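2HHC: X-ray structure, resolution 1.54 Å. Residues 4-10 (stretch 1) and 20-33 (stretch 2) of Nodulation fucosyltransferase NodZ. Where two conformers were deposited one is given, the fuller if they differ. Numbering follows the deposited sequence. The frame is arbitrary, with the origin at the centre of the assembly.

Stretch 1 4-10: ERFVISR
Stretch 2 (20-33) WSLASAWSYAQRTG

Strand 6-10 lies against helix 20-32 of the same chain, their N-to-C directions antiparallel at 177° and their axes 8.2 Å apart at closest approach. The strand is extended (phi/psi from -139/155 at F6 to -99/106 at S9), so side chains alternate: V7 and S9 point toward the helix, as does R5 just before them, while F6, I8 and R10 point away. The helix is regular from W20 to R31, phi/psi near -62/-42, and T32 departs to -109/5, leading into G33 at 71/43; i+4 to i backbone bonds run from S24 N to W20 O (3.2 Å) through T32 N to Y28 O (3.0 Å). The register pairs S9 with A25 and V7 with A29, CA to CA 5.9 Å in both cases, and widens to 7.7 Å at R5 CA and G33 CA. The close pairs are thus two strand residues and about one helical turn (four residues) apart, and at both the helix residue is alanine.

V7 is the main bump, the residue with the largest area covered by the other stretch. Its chi1 is t (179°), and it fits a shallow hollow bounded by A25, A29 and the edge of Y28: V7 CG1 rests 3.8 Å from A25 CB, while V7 CG2 lies 3.9 Å from both the CA and the CB of A29. V7 CG2 also meets the Y28 ring at its edge, near the ring plane, 4.1 Å from Y28 CD2; Y28 has chi1 t (-165°) and chi2 70°. S9, also t (-175°), sets its CB 3.7 Å from A25 CB, so the A25 methyl is touched by both strand residues. S9 OG reaches L22, 3.6 Å from CA and 3.7 Å from CD1; L22 (t, p) leaves the backbone sideways, but its end comes nearer the strand.

No direct hydrogen bond crosses the contact; water supplies the polar links. Water 3 lies 2.7 Å from S9 OG, with which it is hydrogen-bonded, and donates a weak bond to S21 O (2.9 Å). At the other end, water 1 accepts from R5 N (3.0 Å) and donates to G33 O (2.8 Å), bridging the wider gap. Water 2 accepts from R5 NE (2.5 Å) and donates to T32 O (3.0 Å). R5 (m, t, chi3 17°, chi4 114°) places the edge of its guanidinium beside T32, with R5 NH2 3.9 Å from T32 O. T32, chi1 p (63°), turns OG1 back to Y28 O (2.8 Å). G33 leaves the helix in a Schellman motif, with a positive phi that favours glycine.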

# COMPACT_ATOMS: atom_id res chain seq x y z
N GLU A 4 -11.39 -14.95 23.29
CA GLU A 4 -10.57 -14.46 22.19
C GLU A 4 -10.68 -12.97 22.14
O GLU A 4 -11.77 -12.41 22.34
CB GLU A 4 -11.08 -15.08 20.88
CG GLU A 4 -10.13 -14.92 19.72
CD GLU A 4 -10.49 -15.76 18.50
OE1 GLU A 4 -11.48 -16.53 18.53
OE2 GLU A 4 -9.75 -15.66 17.46
N ARG A 5 -9.58 -12.28 21.79
CA ARG A 5 -9.49 -10.84 21.65
C ARG A 5 -8.92 -10.49 20.27
O ARG A 5 -8.28 -11.35 19.62
CB ARG A 5 -8.62 -10.30 22.76
CG ARG A 5 -9.35 -10.39 24.12
CD ARG A 5 -8.48 -10.21 25.37
NE ARG A 5 -7.21 -9.61 25.08
CZ ARG A 5 -6.76 -8.41 25.48
NH1 ARG A 5 -7.46 -7.57 26.29
NH2 ARG A 5 -5.55 -8.09 25.09
N PHE A 6 -9.17 -9.29 19.82
CA PHE A 6 -9.02 -8.95 18.41
C PHE A 6 -8.39 -7.59 18.15
O PHE A 6 -8.50 -6.64 18.97
CB PHE A 6 -10.41 -8.98 17.70
CG PHE A 6 -11.10 -10.30 17.81
CD1 PHE A 6 -11.85 -10.63 18.93
CD2 PHE A 6 -11.03 -11.22 16.78
CE1 PHE A 6 -12.52 -11.82 19.03
CE2 PHE A 6 -11.71 -12.42 16.87
CZ PHE A 6 -12.47 -12.72 17.99
N VAL A 7 -7.79 -7.48 16.98
CA VAL A 7 -7.44 -6.19 16.34
C VAL A 7 -8.05 -6.21 14.96
O VAL A 7 -7.78 -7.16 14.21
CB VAL A 7 -5.90 -5.95 16.22
CG1 VAL A 7 -5.62 -4.63 15.55
CG2 VAL A 7 -5.21 -6.02 17.53
N ILE A 8 -8.88 -5.23 14.63
CA ILE A 8 -9.50 -5.16 13.31
C ILE A 8 -8.77 -4.11 12.51
O ILE A 8 -8.68 -2.93 12.91
CB ILE A 8 -10.98 -4.83 13.41
CG1 ILE A 8 -11.72 -5.84 14.34
CG2 ILE A 8 -11.57 -4.82 12.03
CD1 ILE A 8 -13.19 -5.54 14.51
N SER A 9 -8.24 -4.47 11.35
CA SER A 9 -7.61 -3.57 10.43
C SER A 9 -8.58 -3.19 9.33
O SER A 9 -8.87 -4.01 8.44
CB SER A 9 -6.36 -4.23 9.84
OG SER A 9 -5.68 -3.28 9.01
N ARG A 10 -9.08 -1.95 9.38
CA ARG A 10 -10.03 -1.42 8.42
C ARG A 10 -9.30 -0.39 7.56
O ARG A 10 -8.77 0.60 8.10
CB ARG A 10 -11.17 -0.73 9.15
CG ARG A 10 -11.72 -1.52 10.32
CD ARG A 10 -13.17 -1.05 10.61
NE ARG A 10 -14.08 -1.63 9.63
CZ ARG A 10 -14.85 -0.93 8.80
NH1 ARG A 10 -14.89 0.40 8.87
NH2 ARG A 10 -15.57 -1.55 7.88
N TRP A 20 0.35 -1.08 4.55
CA TRP A 20 1.20 -0.51 5.61
C TRP A 20 0.37 -0.46 6.91
O TRP A 20 0.82 -0.84 7.98
CB TRP A 20 1.62 0.87 5.19
CG TRP A 20 2.82 1.46 5.91
CD1 TRP A 20 3.32 1.11 7.16
CD2 TRP A 20 3.67 2.46 5.41
NE1 TRP A 20 4.43 1.86 7.43
CE2 TRP A 20 4.68 2.70 6.38
CE3 TRP A 20 3.67 3.21 4.24
CZ2 TRP A 20 5.65 3.67 6.19
CZ3 TRP A 20 4.62 4.17 4.06
CH2 TRP A 20 5.59 4.42 5.04
N SER A 21 -0.88 0.03 6.82
CA SER A 21 -1.77 0.06 7.97
C SER A 21 -2.04 -1.32 8.53
O SER A 21 -2.11 -1.50 9.74
CB SER A 21 -3.07 0.79 7.59
OG SER A 21 -2.87 2.16 7.27
N LEU A 22 -2.12 -2.30 7.64
CA LEU A 22 -2.24 -3.72 8.07
C LEU A 22 -1.06 -4.16 8.89
O LEU A 22 -1.19 -4.82 9.92
CB LEU A 22 -2.39 -4.64 6.87
CG LEU A 22 -2.57 -6.14 7.14
CD1 LEU A 22 -3.80 -6.33 8.00
CD2 LEU A 22 -2.69 -6.83 5.85
N ALA A 23 0.16 -3.82 8.44
CA ALA A 23 1.39 -4.17 9.18
C ALA A 23 1.33 -3.61 10.62
O ALA A 23 1.72 -4.26 11.58
CB ALA A 23 2.59 -3.68 8.44
N SER A 24 0.82 -2.40 10.76
CA SER A 24 0.68 -1.80 12.10
C SER A 24 -0.29 -2.57 13.00
O SER A 24 0.03 -2.81 14.18
CB SER A 24 0.32 -0.34 11.98
OG SER A 24 1.35 0.37 11.31
N ALA A 25 -1.44 -2.89 12.44
CA ALA A 25 -2.44 -3.69 13.18
C ALA A 25 -1.84 -5.06 13.55
O ALA A 25 -1.99 -5.52 14.70
CB ALA A 25 -3.67 -3.86 12.35
N TRP A 26 -1.17 -5.69 12.60
CA TRP A 26 -0.55 -7.01 12.80
C TRP A 26 0.43 -6.94 13.99
O TRP A 26 0.50 -7.82 14.84
CB TRP A 26 0.15 -7.49 11.48
CG TRP A 26 0.90 -8.78 11.75
CD1 TRP A 26 0.42 -10.04 11.71
CD2 TRP A 26 2.25 -8.87 12.23
NE1 TRP A 26 1.39 -10.92 12.08
CE2 TRP A 26 2.51 -10.23 12.47
CE3 TRP A 26 3.25 -7.91 12.49
CZ2 TRP A 26 3.75 -10.67 12.93
CZ3 TRP A 26 4.46 -8.34 12.97
CH2 TRP A 26 4.70 -9.69 13.19
N SER A 27 1.24 -5.89 14.02
CA SER A 27 2.28 -5.78 15.01
C SER A 27 1.65 -5.70 16.41
O SER A 27 2.13 -6.32 17.34
CB SER A 27 3.13 -4.55 14.71
OG SER A 27 4.08 -4.37 15.73
N TYR A 28 0.57 -4.95 16.55
CA TYR A 28 -0.09 -4.85 17.85
C TYR A 28 -0.77 -6.17 18.23
O TYR A 28 -0.68 -6.60 19.40
CB TYR A 28 -1.09 -3.71 17.92
CG TYR A 28 -1.51 -3.37 19.31
CD1 TYR A 28 -0.62 -2.76 20.18
CD2 TYR A 28 -2.80 -3.66 19.78
CE1 TYR A 28 -0.97 -2.46 21.47
CE2 TYR A 28 -3.16 -3.36 21.10
CZ TYR A 28 -2.24 -2.74 21.93
OH TYR A 28 -2.53 -2.40 23.24
N ALA A 29 -1.37 -6.85 17.26
CA ALA A 29 -1.96 -8.18 17.50
C ALA A 29 -0.89 -9.17 17.97
O ALA A 29 -1.11 -9.98 18.88
CB ALA A 29 -2.63 -8.69 16.26
N GLN A 30 0.29 -9.12 17.38
CA GLN A 30 1.35 -10.03 17.76
C GLN A 30 1.80 -9.73 19.19
O GLN A 30 1.96 -10.63 20.03
CB GLN A 30 2.60 -10.05 16.82
CG GLN A 30 3.51 -11.30 17.10
CD GLN A 30 4.95 -11.35 16.47
OE1 GLN A 30 5.53 -12.45 16.24
NE2 GLN A 30 5.53 -10.19 16.27
N ARG A 31 1.97 -8.45 19.50
CA ARG A 31 2.55 -8.04 20.78
C ARG A 31 1.59 -8.47 21.90
O ARG A 31 2.02 -8.87 22.98
CB ARG A 31 2.75 -6.52 20.77
CG ARG A 31 3.37 -5.90 22.02
CD ARG A 31 3.11 -4.37 22.10
NE ARG A 31 2.69 -4.02 23.45
CZ ARG A 31 2.26 -2.82 23.85
NH1 ARG A 31 2.23 -1.79 23.01
NH2 ARG A 31 1.89 -2.65 25.11
N THR A 32 0.28 -8.38 21.62
CA THR A 32 -0.72 -8.52 22.68
C THR A 32 -1.55 -9.81 22.67
O THR A 32 -2.49 -9.93 23.47
CB THR A 32 -1.66 -7.32 22.78
OG1 THR A 32 -2.40 -7.19 21.57
CG2 THR A 32 -0.90 -6.00 23.05
N GLY A 33 -1.24 -10.74 21.78
CA GLY A 33 -1.92 -12.03 21.75
C GLY A 33 -3.34 -11.93 21.28
O GLY A 33 -4.23 -12.58 21.83
O HOH W 1 -6.87 -13.64 21.81
O HOH W 2 -5.15 -10.85 24.43
O HOH W 3 -4.91 -1.12 10.34